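Side-chain contacts in sorbitol dehydrogenase (Gluconobacter oxydans, PDB 5ITG), which probably catalyses the oxidation of D-sorbitol to L-sorbose with NADP as the hydride acceptor: residues 69-72 against 73-77; 17-21 against 22-26; 196-199 against 200-204. All coordinates share one frame; numbering follows the deposited sequence.

Contact 1: 69-72 against 73-77; sequences KKKA and EEFKA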
loop_
_atom_site.group_PDB
_atom_site.type_symbol
_atom_site.label_atom_id
_atom_site.label_comp_id
_atom_site.label_asym_id
_atom_site.label_seq_id
_atom_site.Cartn_x
_atom_site.Cartn_y
_atom_site.Cartn_z
ATOM N N LYS A 69 -21.886 10.327 7.034
ATOM C CA LYS A 69 -22.660 11.487 6.613
ATOM C C LYS A 69 -21.935 12.778 6.960
ATOM O O LYS A 69 -21.938 13.727 6.179
ATOM C CB LYS A 69 -24.039 11.465 7.273
ATOM C CG LYS A 69 -24.813 10.186 7.010
ATOM C CD LYS A 69 -26.143 10.190 7.734
ATOM C CE LYS A 69 -26.862 8.862 7.570
ATOM N NZ LYS A 69 -28.156 8.844 8.308
ATOM N N LYS A 70 -21.312 12.806 8.135
ATOM C CA LYS A 70 -20.568 13.980 8.588
ATOM C C LYS A 70 -19.417 14.253 7.616
ATOM O O LYS A 70 -19.225 15.379 7.153
ATOM C CB LYS A 70 -20.016 13.732 9.997
ATOM C CG LYS A 70 -19.336 14.932 10.639
ATOM C CD LYS A 70 -20.333 16.046 10.927
ATOM C CE LYS A 70 -19.673 17.207 11.658
ATOM N NZ LYS A 70 -18.609 17.858 10.842
ATOM N N LYS A 71 -18.657 13.206 7.314
ATOM C CA LYS A 71 -17.531 13.301 6.393
ATOM C C LYS A 71 -17.995 13.844 5.044
ATOM O O LYS A 71 -17.409 14.785 4.504
ATOM C CB LYS A 71 -16.906 11.915 6.211
ATOM C CG LYS A 71 -15.734 11.857 5.240
ATOM C CD LYS A 71 -15.269 10.412 5.044
ATOM C CE LYS A 71 -14.162 10.312 4.001
ATOM N NZ LYS A 71 -13.752 8.898 3.785
ATOM N N ALA A 72 -19.051 13.245 4.505
ATOM C CA ALA A 72 -19.597 13.664 3.220
ATOM C C ALA A 72 -20.024 15.129 3.256
ATOM O O ALA A 72 -19.870 15.851 2.273
ATOM C CB ALA A 72 -20.784 12.782 2.844
ATOM N N GLU A 73 -20.561 15.562 4.392
ATOM C CA GLU A 73 -21.006 16.944 4.541
ATOM C C GLU A 73 -19.816 17.891 4.563
ATOM O O GLU A 73 -19.855 18.962 3.962
ATOM C CB GLU A 73 -21.824 17.105 5.823
ATOM C CG GLU A 73 -23.118 16.311 5.817
ATOM C CD GLU A 73 -23.882 16.410 7.124
ATOM O OE1 GLU A 73 -23.350 15.971 8.170
ATOM O OE2 GLU A 73 -25.018 16.926 7.104
ATOM N N GLU A 74 -18.752 17.489 5.250
ATOM C CA GLU A 74 -17.559 18.319 5.335
ATOM C C GLU A 74 -16.902 18.484 3.970
ATOM O O GLU A 74 -16.359 19.545 3.658
ATOM C CB GLU A 74 -16.571 17.718 6.332
ATOM C CG GLU A 74 -17.110 17.640 7.745
ATOM C CD GLU A 74 -16.041 17.287 8.757
ATOM O OE1 GLU A 74 -15.399 16.230 8.603
ATOM O OE2 GLU A 74 -15.845 18.069 9.708
ATOM N N PHE A 75 -16.949 17.429 3.158
ATOM C CA PHE A 75 -16.381 17.466 1.810
ATOM C C PHE A 75 -17.182 18.442 0.951
ATOM O O PHE A 75 -16.627 19.370 0.363
ATOM C CB PHE A 75 -16.420 16.071 1.173
ATOM C CG PHE A 75 -15.149 15.278 1.351
ATOM C CD1 PHE A 75 -14.015 15.576 0.596
ATOM C CD2 PHE A 75 -15.082 14.240 2.277
ATOM C CE1 PHE A 75 -12.830 14.850 0.762
ATOM C CE2 PHE A 75 -13.901 13.508 2.452
ATOM C CZ PHE A 75 -12.775 13.816 1.692
ATOM N N LYS A 76 -18.492 18.231 0.885
ATOM C CA LYS A 76 -19.360 19.105 0.103
ATOM C C LYS A 76 -19.222 20.558 0.563
ATOM O O LYS A 76 -19.273 21.479 -0.248
ATOM C CB LYS A 76 -20.819 18.650 0.234
ATOM C CG LYS A 76 -21.087 17.249 -0.312
ATOM C CD LYS A 76 -20.922 17.188 -1.833
ATOM C CE LYS A 76 -21.985 18.021 -2.544
ATOM N NZ LYS A 76 -21.906 17.906 -4.032
ATOM N N ALA A 77 -19.035 20.759 1.863
ATOM C CA ALA A 77 -18.894 22.103 2.417
ATOM C C ALA A 77 -17.688 22.844 1.843
ATOM O O ALA A 77 -17.717 24.065 1.682
ATOM C CB ALA A 77 -18.787 22.032 3.940
#

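Contact 2: 17-21 against 22-26; sequences PPYDI and DGIKP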
loop_
_atom_site.group_PDB
_atom_site.type_symbol
_atom_site.label_atom_id
_atom_site.label_comp_id
_atom_site.label_asym_id
_atom_site.label_seq_id
_atom_site.Cartn_x
_atom_site.Cartn_y
_atom_site.Cartn_z
ATOM N N PRO A 17 -5.011 24.290 -7.480
ATOM C CA PRO A 17 -5.094 23.374 -8.619
ATOM C C PRO A 17 -4.532 24.045 -9.865
ATOM O O PRO A 17 -4.906 25.165 -10.191
ATOM C CB PRO A 17 -6.589 23.104 -8.723
ATOM C CG PRO A 17 -7.022 23.146 -7.289
ATOM C CD PRO A 17 -6.298 24.363 -6.767
ATOM N N PRO A 18 -3.614 23.371 -10.573
ATOM C CA PRO A 18 -3.006 23.924 -11.788
ATOM C C PRO A 18 -3.875 23.779 -13.039
ATOM O O PRO A 18 -3.403 23.319 -14.080
ATOM C CB PRO A 18 -1.711 23.134 -11.901
ATOM C CG PRO A 18 -2.141 21.771 -11.437
ATOM C CD PRO A 18 -2.974 22.096 -10.201
ATOM N N TYR A 19 -5.138 24.174 -12.931
ATOM C CA TYR A 19 -6.077 24.084 -14.048
ATOM C C TYR A 19 -7.380 24.781 -13.674
ATOM O O TYR A 19 -7.625 25.058 -12.503
ATOM C CB TYR A 19 -6.348 22.613 -14.380
ATOM C CG TYR A 19 -6.783 21.803 -13.178
ATOM C CD1 TYR A 19 -8.081 21.901 -12.677
ATOM C CD2 TYR A 19 -5.884 20.970 -12.518
ATOM C CE1 TYR A 19 -8.472 21.191 -11.552
ATOM C CE2 TYR A 19 -6.264 20.254 -11.387
ATOM C CZ TYR A 19 -7.558 20.370 -10.912
ATOM O OH TYR A 19 -7.940 19.663 -9.803
ATOM N N ASP A 20 -8.213 25.073 -14.668
ATOM C CA ASP A 20 -9.486 25.726 -14.400
ATOM C C ASP A 20 -10.411 24.678 -13.788
ATOM O O ASP A 20 -10.843 23.750 -14.471
ATOM C CB ASP A 20 -10.098 26.257 -15.698
ATOM C CG ASP A 20 -11.230 27.237 -15.447
ATOM O OD1 ASP A 20 -12.000 27.027 -14.483
ATOM O OD2 ASP A 20 -11.357 28.210 -16.223
ATOM N N ILE A 21 -10.711 24.828 -12.502
ATOM C CA ILE A 21 -11.565 23.875 -11.805
ATOM C C ILE A 21 -12.960 23.770 -12.427
ATOM O O ILE A 21 -13.639 22.753 -12.281
ATOM C CB ILE A 21 -11.698 24.245 -10.308
ATOM C CG1 ILE A 21 -12.517 23.179 -9.575
ATOM C CG2 ILE A 21 -12.346 25.617 -10.163
ATOM C CD1 ILE A 21 -12.842 23.531 -8.139
ATOM N N ASP A 22 -13.381 24.816 -13.129
ATOM C CA ASP A 22 -14.701 24.819 -13.756
ATOM C C ASP A 22 -14.717 24.076 -15.086
ATOM O O ASP A 22 -15.781 23.718 -15.589
ATOM C CB ASP A 22 -15.180 26.256 -13.985
ATOM C CG ASP A 22 -15.199 27.075 -12.710
ATOM O OD1 ASP A 22 -15.840 26.637 -11.727
ATOM O OD2 ASP A 22 -14.575 28.159 -12.696
ATOM N N GLY A 23 -13.539 23.839 -15.651
ATOM C CA GLY A 23 -13.466 23.157 -16.930
ATOM C C GLY A 23 -13.357 21.642 -16.902
ATOM O O GLY A 23 -13.594 20.991 -17.917
ATOM N N ILE A 24 -13.010 21.069 -15.755
ATOM C CA ILE A 24 -12.870 19.623 -15.677
ATOM C C ILE A 24 -14.199 18.887 -15.538
ATOM O O ILE A 24 -15.135 19.379 -14.906
ATOM C CB ILE A 24 -11.925 19.213 -14.513
ATOM C CG1 ILE A 24 -12.522 19.619 -13.162
ATOM C CG2 ILE A 24 -10.573 19.879 -14.702
ATOM C CD1 ILE A 24 -11.680 19.196 -11.965
ATOM N N LYS A 25 -14.267 17.707 -16.148
ATOM C CA LYS A 25 -15.458 16.863 -16.114
ATOM C C LYS A 25 -15.102 15.450 -15.635
ATOM O O LYS A 25 -14.010 14.950 -15.911
ATOM C CB LYS A 25 -16.086 16.795 -17.510
ATOM C CG LYS A 25 -16.591 18.143 -18.022
ATOM C CD LYS A 25 -17.078 18.048 -19.460
ATOM C CE LYS A 25 -17.776 19.337 -19.901
ATOM N NZ LYS A 25 -16.886 20.534 -19.858
ATOM N N PRO A 26 -16.029 14.786 -14.925
ATOM C CA PRO A 26 -15.855 13.430 -14.383
ATOM C C PRO A 26 -15.521 12.334 -15.404
ATOM O O PRO A 26 -16.177 12.207 -16.441
ATOM C CB PRO A 26 -17.187 13.161 -13.683
ATOM C CG PRO A 26 -17.652 14.537 -13.291
ATOM C CD PRO A 26 -17.341 15.334 -14.533
#

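Contact 3: 196-199 against 200-204; sequences NVAR and KAFLG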
loop_
_atom_site.group_PDB
_atom_site.type_symbol
_atom_site.label_atom_id
_atom_site.label_comp_id
_atom_site.label_asym_id
_atom_site.label_seq_id
_atom_site.Cartn_x
_atom_site.Cartn_y
_atom_site.Cartn_z
ATOM N N ASN A 196 -5.830 -8.838 -10.202
ATOM C CA ASN A 196 -6.298 -10.215 -10.230
ATOM C C ASN A 196 -7.284 -10.434 -9.083
ATOM O O ASN A 196 -8.249 -11.181 -9.219
ATOM C CB ASN A 196 -5.126 -11.189 -10.102
ATOM C CG ASN A 196 -4.209 -11.167 -11.317
ATOM O OD1 ASN A 196 -4.461 -10.463 -12.292
ATOM N ND2 ASN A 196 -3.146 -11.952 -11.261
ATOM N N VAL A 197 -7.031 -9.782 -7.952
ATOM C CA VAL A 197 -7.921 -9.897 -6.798
ATOM C C VAL A 197 -9.275 -9.298 -7.172
ATOM O O VAL A 197 -10.318 -9.920 -6.969
ATOM C CB VAL A 197 -7.359 -9.145 -5.572
ATOM C CG1 VAL A 197 -8.390 -9.135 -4.445
ATOM C CG2 VAL A 197 -6.064 -9.817 -5.105
ATOM N N ALA A 198 -9.248 -8.087 -7.718
ATOM C CA ALA A 198 -10.459 -7.403 -8.142
ATOM C C ALA A 198 -11.229 -8.256 -9.164
ATOM O O ALA A 198 -12.449 -8.415 -9.061
ATOM C CB ALA A 198 -10.098 -6.056 -8.749
ATOM N N ARG A 199 -10.511 -8.812 -10.138
ATOM C CA ARG A 199 -11.132 -9.643 -11.165
ATOM C C ARG A 199 -11.875 -10.828 -10.545
ATOM O O ARG A 199 -13.005 -11.135 -10.933
ATOM C CB ARG A 199 -10.076 -10.141 -12.157
ATOM C CG ARG A 199 -10.628 -11.057 -13.244
ATOM C CD ARG A 199 -9.591 -11.336 -14.323
ATOM N NE ARG A 199 -8.421 -12.020 -13.788
ATOM C CZ ARG A 199 -7.305 -12.258 -14.475
ATOM N NH1 ARG A 199 -7.199 -11.864 -15.739
ATOM N NH2 ARG A 199 -6.296 -12.891 -13.895
ATOM N N LYS A 200 -11.246 -11.481 -9.574
ATOM C CA LYS A 200 -11.854 -12.625 -8.901
ATOM C C LYS A 200 -13.140 -12.232 -8.167
ATOM O O LYS A 200 -14.147 -12.940 -8.225
ATOM C CB LYS A 200 -10.870 -13.232 -7.895
ATOM C CG LYS A 200 -11.454 -14.380 -7.079
ATOM C CD LYS A 200 -10.509 -14.820 -5.976
ATOM C CE LYS A 200 -9.229 -15.413 -6.535
ATOM N NZ LYS A 200 -8.299 -15.800 -5.431
ATOM N N ALA A 201 -13.099 -11.100 -7.478
ATOM C CA ALA A 201 -14.249 -10.626 -6.717
ATOM C C ALA A 201 -15.406 -10.183 -7.610
ATOM O O ALA A 201 -16.543 -10.634 -7.440
ATOM C CB ALA A 201 -13.823 -9.483 -5.804
ATOM N N PHE A 202 -15.122 -9.306 -8.569
ATOM C CA PHE A 202 -16.169 -8.823 -9.460
ATOM C C PHE A 202 -16.741 -9.874 -10.411
ATOM O O PHE A 202 -17.937 -9.854 -10.703
ATOM C CB PHE A 202 -15.676 -7.594 -10.219
ATOM C CG PHE A 202 -15.535 -6.389 -9.346
ATOM C CD1 PHE A 202 -16.665 -5.753 -8.831
ATOM C CD2 PHE A 202 -14.277 -5.928 -8.971
ATOM C CE1 PHE A 202 -16.540 -4.682 -7.954
ATOM C CE2 PHE A 202 -14.142 -4.860 -8.095
ATOM C CZ PHE A 202 -15.276 -4.233 -7.584
ATOM N N LEU A 203 -15.909 -10.797 -10.888
ATOM C CA LEU A 203 -16.405 -11.854 -11.770
ATOM C C LEU A 203 -17.071 -12.930 -10.920
ATOM O O LEU A 203 -17.937 -13.664 -11.398
ATOM C CB LEU A 203 -15.272 -12.482 -12.589
ATOM C CG LEU A 203 -14.595 -11.619 -13.660
ATOM C CD1 LEU A 203 -13.629 -12.480 -14.459
ATOM C CD2 LEU A 203 -15.634 -11.012 -14.583
ATOM N N GLY A 204 -16.654 -13.027 -9.661
ATOM C CA GLY A 204 -17.247 -14.002 -8.767
ATOM C C GLY A 204 -18.696 -13.622 -8.522
ATOM O O GLY A 204 -19.572 -14.485 -8.467
#

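Contact 1: 69-72 against 73-77
K70 reaches E74 through a chain that starts with CG anti to its backbone N (chi1 -174°) and then bends at chi2 and chi4, bringing the ammonium forward to the carboxylate one turn on. The chain of E74 starts beside its own backbone N and runs on extended to receive it. K70 NZ and E74 OE2, 3.0 Å apart, form an i to i+4 salt bridge. The position of the neighbouring E73 carboxylate is doubtful, because E73 CG is modelled too close to K69 O. K71, extended throughout, lies alongside F75 and points the same way. K71 CG sits at the edge of the ring, in its plane, 3.7 Å from F75 CE2, and K71 CE is 3.6 Å from the same carbon. The methylene chain thus lines the ring, and NZ continues to a hydrogen bond with V33 O. Backbone bonds join the same turns, among them K76 N to A72 O at 3.1 Å, almost straight at 174°. Helix 66-77 lies against strand 93-106: K71 and A72 touch Y104, F75 stacks on the Y104 ring, and K76 NZ forms a salt bridge with D103. E74 and F75 also touch L253 of a loop.

Contact 2: 17-21 against 22-26
D20 accepts two backbone N-H groups from the residues that follow it, one with its side chain and one with its main chain. D22 N donates to D20 OD1 at 2.9 Å; the carboxylate oxygen is met on its anti side, with the donor 25° out of the carboxylate plane. G23 N donates to D20 O, also at 2.9 Å, but comes from above the carbonyl plane and not along a lone pair. A chi1 of -166° sets the D20 carboxylate beside its own carbonyl carbon, where OD1 can meet the amide of D22. The same placement brings two acidic groups together: D20 OD1 and D22 OD2 are 3.3 Å apart, their carboxylate planes 65° apart. The pair probably disfavours two full negative charges, although both residues are exposed, and the N-H of D22 on OD1 is likely to ease the strain. Beyond the turn, I24 comes back against Y19. I24 CG2 lies 3.8 Å from Y19 CD1, and I24 CD1 comes equally near Y19 CE1, a meeting oblique to the ring. P17 CB rests over one face of that ring, offset toward its rim, and the phenol OH is satisfied by a hydrogen bond to E46 OE1. I24 also touches L49, A56 and R102, and the backbone of K25 is hydrogen-bonded to P53 and A56, which leads the chain into strand 26-31. The 20-23 geometry is that of an Asx turn superimposed on a type I beta turn, with I21 and D22 at the turn's two central positions, here in the loop that joins strand 14-15 to the first long strand of the Rossmann sheet.

Contact 3: 196-199 against 200-204
One turn of helix 194-209 carries this contact, in which A198 and R199 meet F202 and L203 four residues on. F202 N donates to A198 O at 2.9 Å, in a nearly straight bond (174°). The phenylalanine side chain leans back over the same carbonyl: F202 CD2 is 3.1 Å from A198 O, and the approach is oblique to the ring. CG of F202 lies beside its backbone N (chi1 -70°), which turns the ring back along the helix toward A198, whose CB is 4.2 Å from F202 CD2. This buried side of the helix belongs to the Rossmann domain and packs on helix 164-177, F202 against V164 and V168, and A201 against F165. With an alanine in place of F202, A198 CB would probably lose its aromatic neighbour and a gap would be likely to open toward V164 and V168. Nearer solvent, the aliphatic stem of R199 crosses L203, with R199 CG 3.5 Å from L203 CD1, while L203 also touches I217 and E218 of helix 211-220. The end of K200 leads away, its chain bent at chi3, and NZ hydrogen-bonds G142 O.

From the N terminus the order is contact 2, contact 1, contact 3, all in series, with none nesting in or crossing another. Each joins neighbouring pieces of one continuous stretch, so only short turns are closed: contact 2 folds the loop ahead of strand 26-31, while contacts 1 and 3 each span a turn of helix. Contact 1 follows strand 56-61, which pairs in parallel with 26-31, and both contacts 1 and 2 reach strand 93-106. Their nearest atoms are about 10 Å apart. Contact 3 comes after strand 184-187, farther across the same Rossmann domain, its nearest atoms about 17 Å from those of contact 1, and joins helix 194-209 to helices 164-177 and 211-220.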